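Local structure of carboxyl esterase NP (Bacillus subtilis, 4CCW) at residues 179-184 / 198-203; 90-95 / 204-209; 59-62 / 66-69; 184-187 / 191-194; 19-24 / 43-48. The protein catalyses the hydrolysis of carboxylic esters to an alcohol and a carboxylate, as a carboxylesterase of the alpha/beta hydrolase superfamily. All coordinates share one frame; numbering follows the deposited sequence.

Contact 1: 179-184 / 198-203; sequences EKFLNW and KQFQAG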
# COMPACT_ATOMS: atom_id res chain seq x y z
N GLU A 179 -11.55 -1.70 -16.80
CA GLU A 179 -12.78 -2.40 -16.46
C GLU A 179 -12.56 -3.90 -16.24
O GLU A 179 -13.13 -4.48 -15.32
CB GLU A 179 -13.83 -2.18 -17.55
CG GLU A 179 -15.20 -2.73 -17.21
CD GLU A 179 -16.20 -2.50 -18.32
OE1 GLU A 179 -16.75 -1.38 -18.40
OE2 GLU A 179 -16.43 -3.44 -19.11
N LYS A 180 -11.75 -4.51 -17.11
CA LYS A 180 -11.40 -5.93 -16.99
C LYS A 180 -10.68 -6.20 -15.67
O LYS A 180 -11.02 -7.14 -14.96
CB LYS A 180 -10.47 -6.35 -18.13
CG LYS A 180 -11.05 -6.25 -19.52
CD LYS A 180 -11.73 -7.53 -19.96
CE LYS A 180 -11.93 -7.53 -21.47
NZ LYS A 180 -12.85 -8.61 -21.93
N PHE A 181 -9.68 -5.38 -15.36
CA PHE A 181 -8.91 -5.51 -14.13
C PHE A 181 -9.83 -5.45 -12.90
O PHE A 181 -9.79 -6.33 -12.04
CB PHE A 181 -7.84 -4.42 -14.08
CG PHE A 181 -6.97 -4.45 -12.85
CD1 PHE A 181 -5.78 -5.18 -12.85
CD2 PHE A 181 -7.29 -3.70 -11.73
CE1 PHE A 181 -4.96 -5.20 -11.73
CE2 PHE A 181 -6.47 -3.71 -10.61
CZ PHE A 181 -5.31 -4.46 -10.61
N LEU A 182 -10.68 -4.43 -12.84
CA LEU A 182 -11.53 -4.21 -11.66
C LEU A 182 -12.61 -5.29 -11.46
O LEU A 182 -12.87 -5.71 -10.33
CB LEU A 182 -12.12 -2.80 -11.67
CG LEU A 182 -11.10 -1.68 -11.41
CD1 LEU A 182 -11.75 -0.31 -11.58
CD2 LEU A 182 -10.42 -1.80 -10.04
N ASN A 183 -13.20 -5.75 -12.55
CA ASN A 183 -14.21 -6.81 -12.49
C ASN A 183 -13.60 -8.14 -12.06
O ASN A 183 -14.25 -8.95 -11.39
CB ASN A 183 -14.93 -6.94 -13.84
CG ASN A 183 -15.77 -5.71 -14.18
OD1 ASN A 183 -15.93 -4.80 -13.36
ND2 ASN A 183 -16.31 -5.68 -15.39
N TRP A 184 -12.35 -8.36 -12.46
CA TRP A 184 -11.59 -9.52 -12.04
C TRP A 184 -11.26 -9.45 -10.58
O TRP A 184 -11.47 -10.42 -9.85
CB TRP A 184 -10.33 -9.64 -12.88
CG TRP A 184 -9.32 -10.65 -12.40
CD1 TRP A 184 -9.43 -12.05 -12.42
CD2 TRP A 184 -7.98 -10.38 -11.86
NE1 TRP A 184 -8.28 -12.63 -11.95
CE2 TRP A 184 -7.38 -11.69 -11.58
CE3 TRP A 184 -7.24 -9.23 -11.58
CZ2 TRP A 184 -6.10 -11.82 -11.06
CZ3 TRP A 184 -5.96 -9.37 -11.04
CH2 TRP A 184 -5.39 -10.63 -10.79
N LYS A 198 -12.00 7.32 -11.34
CA LYS A 198 -11.54 8.32 -12.31
C LYS A 198 -10.05 8.59 -12.16
O LYS A 198 -9.34 8.72 -13.16
CB LYS A 198 -12.33 9.63 -12.19
CG LYS A 198 -13.63 9.66 -12.99
CD LYS A 198 -14.24 11.05 -12.94
CE LYS A 198 -15.47 11.16 -13.84
NZ LYS A 198 -15.84 12.58 -14.11
N GLN A 199 -9.59 8.68 -10.91
CA GLN A 199 -8.16 8.87 -10.62
C GLN A 199 -7.33 7.66 -11.04
O GLN A 199 -6.24 7.80 -11.61
CB GLN A 199 -7.94 9.19 -9.13
CG GLN A 199 -6.47 9.40 -8.77
CD GLN A 199 -6.19 9.28 -7.28
OE1 GLN A 199 -7.10 9.22 -6.46
NE2 GLN A 199 -4.92 9.27 -6.92
N PHE A 200 -7.83 6.47 -10.74
CA PHE A 200 -7.13 5.24 -11.09
C PHE A 200 -6.97 5.17 -12.61
O PHE A 200 -5.88 4.87 -13.12
CB PHE A 200 -7.86 4.02 -10.52
CG PHE A 200 -7.29 2.71 -10.96
CD1 PHE A 200 -6.02 2.31 -10.55
CD2 PHE A 200 -8.03 1.85 -11.76
CE1 PHE A 200 -5.49 1.09 -10.96
CE2 PHE A 200 -7.51 0.63 -12.17
CZ PHE A 200 -6.24 0.24 -11.76
N GLN A 201 -8.05 5.47 -13.34
CA GLN A 201 -8.03 5.51 -14.79
C GLN A 201 -7.00 6.52 -15.31
O GLN A 201 -6.23 6.22 -16.24
CB GLN A 201 -9.42 5.84 -15.34
CG GLN A 201 -10.49 4.82 -14.97
CD GLN A 201 -11.84 5.09 -15.63
OE1 GLN A 201 -12.57 6.01 -15.24
NE2 GLN A 201 -12.19 4.28 -16.62
N ALA A 202 -6.98 7.72 -14.71
CA ALA A 202 -6.09 8.79 -15.17
C ALA A 202 -4.64 8.39 -14.92
O ALA A 202 -3.75 8.69 -15.72
CB ALA A 202 -6.44 10.13 -14.52
N GLY A 203 -4.41 7.66 -13.82
CA GLY A 203 -3.11 7.10 -13.53
C GLY A 203 -2.64 6.17 -14.62
O GLY A 203 -1.51 6.29 -15.09

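Contact 2: 90-95 / 204-209; sequences GDKNKS and VMWQDG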
# COMPACT_ATOMS: atom_id res chain seq x y z
N GLY A 90 8.22 5.90 -6.79
CA GLY A 90 8.27 5.15 -8.05
C GLY A 90 6.93 4.64 -8.57
O GLY A 90 6.83 4.26 -9.75
N ASP A 91 5.91 4.61 -7.72
CA ASP A 91 4.58 4.12 -8.11
C ASP A 91 3.73 5.29 -8.65
O ASP A 91 4.11 6.46 -8.51
CB ASP A 91 3.89 3.43 -6.91
CG ASP A 91 2.67 2.61 -7.31
OD1 ASP A 91 2.59 2.15 -8.47
OD2 ASP A 91 1.78 2.41 -6.47
N LYS A 92 2.61 4.97 -9.29
CA LYS A 92 1.74 5.98 -9.90
C LYS A 92 0.98 6.78 -8.85
O LYS A 92 -0.06 6.36 -8.34
CB LYS A 92 0.79 5.31 -10.92
CG LYS A 92 0.12 6.27 -11.90
CD LYS A 92 1.09 6.88 -12.92
CE LYS A 92 1.82 5.83 -13.74
NZ LYS A 92 0.93 5.05 -14.63
N ASN A 93 1.53 7.96 -8.53
CA ASN A 93 1.06 8.82 -7.44
C ASN A 93 1.82 10.15 -7.47
O ASN A 93 2.44 10.49 -8.48
CB ASN A 93 1.20 8.13 -6.07
CG ASN A 93 2.62 7.65 -5.79
OD1 ASN A 93 3.59 8.37 -6.03
ND2 ASN A 93 2.75 6.43 -5.27
N LYS A 94 1.81 10.88 -6.36
CA LYS A 94 2.40 12.22 -6.31
C LYS A 94 3.87 12.26 -5.87
O LYS A 94 4.50 13.32 -5.92
CB LYS A 94 1.56 13.14 -5.41
CG LYS A 94 0.30 13.71 -6.05
CD LYS A 94 -0.21 14.88 -5.20
CE LYS A 94 -1.38 15.60 -5.84
NZ LYS A 94 -1.69 16.88 -5.14
N SER A 95 4.41 11.12 -5.43
CA SER A 95 5.85 11.06 -5.13
C SER A 95 6.70 11.12 -6.39
O SER A 95 6.29 10.64 -7.46
CB SER A 95 6.19 9.83 -4.30
OG SER A 95 5.65 10.00 -3.00
N VAL A 204 -3.52 5.26 -15.04
CA VAL A 204 -3.21 4.29 -16.09
C VAL A 204 -2.92 4.99 -17.43
O VAL A 204 -2.02 4.57 -18.16
CB VAL A 204 -4.33 3.23 -16.24
CG1 VAL A 204 -4.10 2.36 -17.45
CG2 VAL A 204 -4.40 2.38 -14.96
N MET A 205 -3.66 6.06 -17.71
CA MET A 205 -3.46 6.83 -18.94
C MET A 205 -2.17 7.67 -18.91
O MET A 205 -1.65 8.04 -19.97
CB MET A 205 -4.69 7.70 -19.24
CG MET A 205 -5.95 6.91 -19.57
SD MET A 205 -7.47 7.89 -19.59
CE MET A 205 -8.60 6.78 -20.41
N TRP A 206 -1.65 7.95 -17.72
CA TRP A 206 -0.40 8.70 -17.57
C TRP A 206 0.79 7.78 -17.68
O TRP A 206 1.19 7.14 -16.71
CB TRP A 206 -0.40 9.49 -16.25
CG TRP A 206 0.84 10.33 -16.03
CD1 TRP A 206 1.63 10.96 -16.98
CD2 TRP A 206 1.44 10.70 -14.74
NE1 TRP A 206 2.66 11.65 -16.39
CE2 TRP A 206 2.60 11.54 -15.05
CE3 TRP A 206 1.14 10.43 -13.41
CZ2 TRP A 206 3.41 12.07 -14.06
CZ3 TRP A 206 1.97 10.97 -12.41
CH2 TRP A 206 3.08 11.77 -12.74
N GLN A 207 1.36 7.73 -18.88
CA GLN A 207 2.39 6.74 -19.22
C GLN A 207 3.73 7.35 -19.63
O GLN A 207 4.72 6.63 -19.80
CB GLN A 207 1.87 5.82 -20.33
CG GLN A 207 0.64 5.01 -19.94
CD GLN A 207 0.06 4.22 -21.09
OE1 GLN A 207 -1.06 4.48 -21.54
NE2 GLN A 207 0.82 3.25 -21.58
N ASP A 208 3.77 8.67 -19.78
CA ASP A 208 4.97 9.36 -20.24
C ASP A 208 5.75 10.05 -19.12
O ASP A 208 6.60 10.92 -19.38
CB ASP A 208 4.65 10.33 -21.39
CG ASP A 208 3.52 11.31 -21.05
OD1 ASP A 208 3.07 11.36 -19.88
OD2 ASP A 208 3.10 12.05 -21.96
N GLY A 209 5.47 9.66 -17.88
CA GLY A 209 6.17 10.20 -16.72
C GLY A 209 7.36 9.34 -16.35
O GLY A 209 8.01 8.75 -17.22

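Contact 3: 59-62 / 66-69; sequences LLHG and SSTM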
# COMPACT_ATOMS: atom_id res chain seq x y z
N LEU A 59 0.71 4.60 6.69
CA LEU A 59 -0.07 3.85 5.71
C LEU A 59 0.66 3.80 4.37
O LEU A 59 1.17 4.82 3.88
CB LEU A 59 -1.45 4.49 5.52
CG LEU A 59 -2.27 4.86 6.76
CD1 LEU A 59 -3.56 5.56 6.37
CD2 LEU A 59 -2.56 3.64 7.61
N LEU A 60 0.70 2.61 3.79
CA LEU A 60 1.34 2.40 2.51
C LEU A 60 0.32 1.68 1.61
O LEU A 60 -0.03 0.53 1.83
CB LEU A 60 2.63 1.59 2.66
CG LEU A 60 3.83 2.28 3.34
CD1 LEU A 60 4.92 1.25 3.64
CD2 LEU A 60 4.38 3.43 2.51
N HIS A 61 -0.16 2.43 0.61
CA HIS A 61 -1.25 2.03 -0.30
C HIS A 61 -0.93 0.87 -1.22
O HIS A 61 0.24 0.48 -1.37
CB HIS A 61 -1.56 3.24 -1.16
CG HIS A 61 -0.37 3.72 -1.95
ND1 HIS A 61 -0.02 3.16 -3.12
CD2 HIS A 61 0.59 4.70 -1.68
CE1 HIS A 61 1.09 3.76 -3.59
NE2 HIS A 61 1.46 4.70 -2.71
N GLY A 62 -1.95 0.35 -1.90
CA GLY A 62 -1.77 -0.70 -2.92
C GLY A 62 -1.24 -0.15 -4.24
O GLY A 62 -1.34 1.05 -4.49
N SER A 66 -2.46 4.96 -5.12
CA SER A 66 -2.05 6.13 -4.30
C SER A 66 -2.60 6.13 -2.87
O SER A 66 -3.45 5.31 -2.50
CB SER A 66 -2.37 7.47 -5.00
OG SER A 66 -3.71 7.88 -4.76
N SER A 67 -2.15 7.11 -2.09
CA SER A 67 -2.60 7.29 -0.71
C SER A 67 -4.08 7.68 -0.59
O SER A 67 -4.66 7.56 0.49
CB SER A 67 -1.75 8.34 -0.02
OG SER A 67 -0.46 7.82 0.21
N THR A 68 -4.67 8.15 -1.68
CA THR A 68 -6.07 8.57 -1.65
C THR A 68 -7.03 7.40 -1.38
O THR A 68 -8.19 7.65 -1.04
CB THR A 68 -6.51 9.24 -2.96
OG1 THR A 68 -6.41 8.29 -4.03
CG2 THR A 68 -5.65 10.47 -3.27
N MET A 69 -6.54 6.16 -1.52
CA MET A 69 -7.37 4.96 -1.34
C MET A 69 -7.87 4.76 0.09
O MET A 69 -8.79 3.99 0.32
CB MET A 69 -6.66 3.68 -1.80
CG MET A 69 -5.50 3.23 -0.93
SD MET A 69 -5.02 1.53 -1.29
CE MET A 69 -6.20 0.57 -0.34
O HOH W 1 -0.58 5.35 1.57

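Contact 4: 184-187 / 191-194; sequences WMMT and VLHP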
# COMPACT_ATOMS: atom_id res chain seq x y z
N TRP A 184 -12.35 -8.36 -12.46
CA TRP A 184 -11.59 -9.52 -12.04
C TRP A 184 -11.26 -9.45 -10.58
O TRP A 184 -11.47 -10.42 -9.85
CB TRP A 184 -10.33 -9.64 -12.88
CG TRP A 184 -9.32 -10.65 -12.40
CD1 TRP A 184 -9.43 -12.05 -12.42
CD2 TRP A 184 -7.98 -10.38 -11.86
NE1 TRP A 184 -8.28 -12.63 -11.95
CE2 TRP A 184 -7.38 -11.69 -11.58
CE3 TRP A 184 -7.24 -9.23 -11.58
CZ2 TRP A 184 -6.10 -11.82 -11.06
CZ3 TRP A 184 -5.96 -9.37 -11.04
CH2 TRP A 184 -5.39 -10.63 -10.79
N MET A 185 -10.74 -8.31 -10.13
CA MET A 185 -10.26 -8.15 -8.77
C MET A 185 -11.39 -7.99 -7.75
O MET A 185 -11.24 -8.32 -6.58
CB MET A 185 -9.28 -6.96 -8.69
CG MET A 185 -8.63 -6.76 -7.34
SD MET A 185 -7.25 -5.63 -7.42
CE MET A 185 -5.98 -6.77 -7.95
N MET A 186 -12.52 -7.47 -8.20
CA MET A 186 -13.60 -7.15 -7.26
C MET A 186 -14.92 -7.81 -7.63
O MET A 186 -15.35 -7.74 -8.77
CB MET A 186 -13.74 -5.64 -7.15
CG MET A 186 -12.40 -4.97 -6.90
SD MET A 186 -12.47 -3.21 -6.58
CE MET A 186 -13.36 -3.19 -5.03
N THR A 187 -15.56 -8.45 -6.65
CA THR A 187 -16.89 -9.03 -6.82
C THR A 187 -17.89 -7.92 -7.16
O THR A 187 -18.81 -8.11 -7.96
CB THR A 187 -17.34 -9.82 -5.56
OG1 THR A 187 -16.35 -10.81 -5.25
CG2 THR A 187 -18.69 -10.50 -5.78
N VAL A 191 -18.17 -0.70 -5.04
CA VAL A 191 -17.79 -0.27 -3.69
C VAL A 191 -16.77 0.88 -3.77
O VAL A 191 -16.69 1.69 -2.86
CB VAL A 191 -17.27 -1.41 -2.78
CG1 VAL A 191 -18.28 -2.55 -2.69
CG2 VAL A 191 -15.92 -1.92 -3.25
N LEU A 192 -16.02 0.94 -4.87
CA LEU A 192 -15.11 2.06 -5.13
C LEU A 192 -15.88 3.30 -5.55
O LEU A 192 -16.78 3.22 -6.39
CB LEU A 192 -14.11 1.70 -6.24
CG LEU A 192 -13.16 0.52 -6.10
CD1 LEU A 192 -12.27 0.45 -7.34
CD2 LEU A 192 -12.31 0.63 -4.85
N HIS A 193 -15.52 4.45 -4.99
CA HIS A 193 -16.14 5.71 -5.39
C HIS A 193 -15.77 6.04 -6.82
O HIS A 193 -14.61 5.88 -7.22
CB HIS A 193 -15.72 6.83 -4.43
CG HIS A 193 -16.61 8.05 -4.50
ND1 HIS A 193 -16.51 8.96 -5.49
CD2 HIS A 193 -17.64 8.48 -3.67
CE1 HIS A 193 -17.42 9.93 -5.29
NE2 HIS A 193 -18.11 9.64 -4.17
N PRO A 194 -16.75 6.49 -7.63
CA PRO A 194 -16.49 6.88 -9.02
C PRO A 194 -15.35 7.90 -9.17
O PRO A 194 -14.64 7.86 -10.18
CB PRO A 194 -17.82 7.50 -9.47
CG PRO A 194 -18.85 6.84 -8.61
CD PRO A 194 -18.19 6.61 -7.28

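Contact 5: 19-24 / 43-48; sequences QTYNES and QTHVIA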
# COMPACT_ATOMS: atom_id res chain seq x y z
N GLN A 19 -4.83 16.46 -11.07
CA GLN A 19 -6.17 17.00 -10.82
C GLN A 19 -7.11 15.94 -10.23
O GLN A 19 -7.83 16.22 -9.26
CB GLN A 19 -6.76 17.60 -12.11
CG GLN A 19 -8.13 18.25 -11.92
CD GLN A 19 -8.14 19.35 -10.87
OE1 GLN A 19 -7.13 20.03 -10.65
NE2 GLN A 19 -9.28 19.53 -10.22
N THR A 20 -7.11 14.74 -10.81
CA THR A 20 -7.96 13.65 -10.30
C THR A 20 -7.57 13.21 -8.88
O THR A 20 -8.43 12.84 -8.09
CB THR A 20 -7.98 12.40 -11.24
OG1 THR A 20 -6.67 11.83 -11.35
CG2 THR A 20 -8.54 12.75 -12.63
N TYR A 21 -6.27 13.26 -8.59
CA TYR A 21 -5.75 12.93 -7.25
C TYR A 21 -6.33 13.93 -6.24
O TYR A 21 -6.81 13.54 -5.17
CB TYR A 21 -4.22 13.01 -7.28
CG TYR A 21 -3.51 12.56 -6.03
CD1 TYR A 21 -3.63 13.28 -4.83
CD2 TYR A 21 -2.68 11.45 -6.05
CE1 TYR A 21 -2.95 12.87 -3.69
CE2 TYR A 21 -2.00 11.04 -4.93
CZ TYR A 21 -2.14 11.74 -3.75
OH TYR A 21 -1.47 11.31 -2.64
N ASN A 22 -6.30 15.21 -6.60
CA ASN A 22 -6.83 16.27 -5.74
C ASN A 22 -8.33 16.12 -5.52
O ASN A 22 -8.83 16.37 -4.43
CB ASN A 22 -6.48 17.65 -6.31
CG ASN A 22 -5.00 17.96 -6.20
OD1 ASN A 22 -4.26 17.28 -5.49
ND2 ASN A 22 -4.55 18.98 -6.92
N GLU A 23 -9.04 15.70 -6.57
CA GLU A 23 -10.48 15.49 -6.46
C GLU A 23 -10.83 14.29 -5.58
O GLU A 23 -11.82 14.33 -4.85
CB GLU A 23 -11.12 15.40 -7.85
CG GLU A 23 -11.03 16.74 -8.57
CD GLU A 23 -11.76 16.77 -9.89
OE1 GLU A 23 -12.50 15.82 -10.20
OE2 GLU A 23 -11.59 17.76 -10.63
N SER A 24 -10.01 13.24 -5.62
CA SER A 24 -10.18 12.10 -4.70
C SER A 24 -9.97 12.48 -3.24
O SER A 24 -10.56 11.88 -2.35
CB SER A 24 -9.24 10.96 -5.07
OG SER A 24 -9.64 10.32 -6.26
N GLN A 43 11.37 13.49 -3.71
CA GLN A 43 10.30 14.12 -2.94
C GLN A 43 9.10 13.20 -2.81
O GLN A 43 8.53 12.75 -3.80
CB GLN A 43 9.89 15.46 -3.57
CG GLN A 43 11.02 16.47 -3.70
CD GLN A 43 11.39 17.14 -2.38
OE1 GLN A 43 10.67 17.04 -1.40
NE2 GLN A 43 12.52 17.83 -2.37
N THR A 44 8.71 12.97 -1.56
CA THR A 44 7.71 11.97 -1.22
C THR A 44 6.46 12.66 -0.65
O THR A 44 6.54 13.42 0.31
CB THR A 44 8.29 10.98 -0.19
OG1 THR A 44 9.40 10.31 -0.79
CG2 THR A 44 7.27 9.94 0.24
N HIS A 45 5.32 12.39 -1.28
CA HIS A 45 4.07 13.02 -0.91
C HIS A 45 3.44 12.32 0.27
O HIS A 45 3.41 11.08 0.33
CB HIS A 45 3.14 13.05 -2.12
CG HIS A 45 1.91 13.90 -1.92
ND1 HIS A 45 0.72 13.38 -1.57
CD2 HIS A 45 1.72 15.27 -2.02
CE1 HIS A 45 -0.18 14.38 -1.45
NE2 HIS A 45 0.43 15.53 -1.73
N VAL A 46 2.98 13.11 1.23
CA VAL A 46 2.38 12.59 2.46
C VAL A 46 1.10 13.34 2.77
O VAL A 46 1.02 14.57 2.60
CB VAL A 46 3.35 12.72 3.67
CG1 VAL A 46 2.76 12.09 4.93
CG2 VAL A 46 4.69 12.06 3.37
N ILE A 47 0.09 12.60 3.21
CA ILE A 47 -1.15 13.16 3.74
C ILE A 47 -1.23 12.84 5.24
O ILE A 47 -1.25 11.67 5.63
CB ILE A 47 -2.38 12.59 3.01
CG1 ILE A 47 -2.22 12.75 1.50
CG2 ILE A 47 -3.65 13.28 3.49
CD1 ILE A 47 -3.05 11.78 0.69
N ALA A 48 -1.25 13.88 6.08
CA ALA A 48 -1.33 13.70 7.54
C ALA A 48 -2.72 14.03 8.07
O ALA A 48 -3.33 15.02 7.66
CB ALA A 48 -0.28 14.54 8.25

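Contact 1: 179-184 / 198-203
Phe200 of helix 194-205 reaches over to Phe181 and Leu182 of helix 177-185, where two successive helices of the alpha/beta hydrolase chain face each other beside the ligand pocket. The helices stay well apart: Leu182 CA and Phe200 CA, the nearest pair of alpha carbons, are 10.4 Å from each other, and the side chains alone bridge the distance. Both phenylalanines hold CG anti to the backbone N (chi1 -179° in Phe181, 173° in Phe200), which sends each ring out toward the opposing helix. The two side chains cross at about a right angle, yet their ring planes are inclined by only 34°, with centroids 6.0 Å apart, an oblique aromatic pair. Phe200 also pairs edge-to-face with Phe65 of the ligand pocket. The side chain of Phe181 also touches the bound (2-hydroxyethoxy)acetic acid and lies about 6 Å from that of His273, the probable proton acceptor, so the contact forms part of the pocket wall. No hydrogen bond links the two segments. Phe200 CZ, the far end of its ring, lies 4.1 Å from Phe181 CD2, while Phe200 CD2 meets the methyl Leu182 CD1 at 4.3 Å.

Contact 2: 90-95 / 204-209
Lys92 and Trp206 carry most of this contact, through one charged hydrogen bond and one apolar touch. The ammonium nitrogen Lys92 NZ donates to the carbonyl Trp206 O at 3.0 Å, with a C=O...N angle of 153° and the donor tilted 24° from the carbonyl plane. Nearer the backbone, the methylene Lys92 CD rests 3.6 Å from Trp206 CE3, approaching the indole obliquely. At the rim of the same ring, Asn93 O lies in the ring plane, 4.0 Å from Trp206 CZ3. The lysine chain is bent at chi2, chi3 and chi4, and this curl lets CD meet the indole while NZ turns to the carbonyl. Gly203 O takes a second hydrogen bond from Lys92 NZ, so a single ammonium group grips two carbonyls where helix 194-205 ends; Trp206 is the first residue beyond it to leave helical backbone angles. Cutting Lys92 back to an alanine would probably leave both carbonyls without this donor and open a gap beside Trp206 CE3. Behind the first shell, Asn93 OD1 accepts from Ser95 N at 2.9 Å, while Asn93 ND2 is bound to Ile88 O, which ties the amide down at both ends. Asp91 OD2 accepts from Leu64 N, joining this loop to the one following strand 56-60. The Asn93-Ser95 bond defines an Asx turn in the loop between strands 82-86 and 96-97; Lys92 immediately precedes this turn, a placement consistent with a favourable pairing of its charge with the carbonyl-rich C-terminal end of helix 194-205.

Contact 3: 59-62 / 66-69
The turn leaving strand 56-60 of the alpha/beta hydrolase sheet folds back on itself here, bringing His61 and Gly62 against Ser66 and Met69 beside the ligand pocket, to which the intervening Ala63, Leu64 and Phe65 belong. His61 has the largest share of the contact: Ser66 CA sits over the centre of one face of its imidazole, 3.7 Å above the plane, and His61 CB lies 3.1 Å from Ser66 O. With CG placed between the backbone N and the carbonyl carbon (chi1 59°), the ring is folded against its own following peptide, where His61 ND1 donates to Gly62 O at 2.8 Å in a nearly straight bond. That acceptor lies in the imidazole plane, although the donor stands 48° out of the carbonyl plane. His61 NE2 accepts from the backbone Ile88 N in the loop after strand 82-86, so both ring nitrogens are held and the rotation of the ring is fixed. A water joins the segments further back: it donates to Ser67 OG at 2.8 Å and has weak bonds to Leu59 O and His61 N. Ser67 OG is also hydrogen-bonded to Asp87. Ser66 OG accepts from Thr68 N, an ST turn that opens the 3-10 segment. On the other flank Gly62 N points at Met69 SD over 3.3 Å, a weak N-H...S hydrogen bond whose angle at the hydrogen is 178°.

Contact 4: 184-187 / 191-194
Met186 meets Val191 and Leu192 across the short connection between helices 177-185 and 194-205, part of the helical region over the sheet of this alpha/beta hydrolase. The interaction between the two segments is wholly apolar, with no hydrogen bond joining them. Met186 is the first residue after its helix to leave helical backbone angles, and its side chain carries the entire contact on that side. CG stands anti to the carbonyl carbon (chi1 -49°), the chain continues extended through chi2, and a bend at chi3 of 65° turns the methyl aside from the sulfur, so that SD faces Leu192 while CE reaches Val191 and also touches Leu192. The sulfur Met186 SD packs on the isobutyl group of Leu192, 3.7 Å from Leu192 CD1, and the methyl Met186 CE lies 3.9 Å from Leu192 CG. Both valine and leucine are crossed at a slant by the methionine. Burial is uneven: Met186 and Leu192 are enclosed, whereas Val191 lies at the exposed margin. Helix 275-278 packs alongside, Glu278 touching Met186 and Val191, and Met277 touching Leu192. Polar interactions lie beside the apolar cluster, at the start of helix 194-205. His193 is the N-cap of that helix, its ND1 bonded to Ile195 N, and its own N is held by the hydroxyl of Tyr71. The closest approach across the connection is a tight one between methyl groups: Met186 CE and Val191 CG2 are 3.4 Å apart.

Contact 5: 19-24 / 43-48
Tyr21 and His45 both set CG anti to the backbone N (chi1 -174° and -170°), which extends the two side chains toward each other from helix 12-24 and strand 42-49. Their alpha carbons are 11.7 Å apart, so the side chains must span the gap, and they slide past one another in opposite directions. The phenol and imidazole planes stand at 90° with centroids 5.4 Å apart, and the approach is oblique. Contact is concentrated at the phenol end: Tyr21 OH lies 3.2 Å from His45 ND1, and Tyr21 CE1 lies 3.9 Å from His45 CE1. The methyl Ile47 CD1, two residues along the strand, adds an apolar touch 3.7 Å from Tyr21 OH. That hydroxyl is hydrogen-bonded to Asp87 OD2, which gives the buried oxygen a polar partner in the loop after strand 82-86. A phenylalanine in place of Tyr21 would probably leave Asp87 without this hydroxyl partner and open a small gap between His45 ND1 and Ile47 CD1. His45 also pairs edge-to-face with Tyr36 of strand 32-39. The contact thus lays the N-terminal helix 12-24 against the antiparallel part of the sheet, where strand 42-49 pairs with strands 32-39 and 82-86, while Gln199 of helix 194-205 packs on the helix at Thr20 and Tyr21.

Along the chain contact 5 closes first and contact 3 follows; contact 2 then spans a long loop within which contacts 1 and 4 lie. Contacts 1 and 4 start from helix 177-185, share Trp184 and have centres 9 Å apart, whereas contacts 1 and 2 both use helix 194-205. Contacts 3 and 5 reach the same sheet, with centres 10 Å apart; the centres of contacts 2 and 4 are 21 Å apart. Gln199 is a junction: its amide meets Ser66 and Thr68 of contact 3 and Ser24 of contact 5. Helix 194-205 thereby connects the ligand pocket at contact 1 with the strand-end turn and the N-terminal helix.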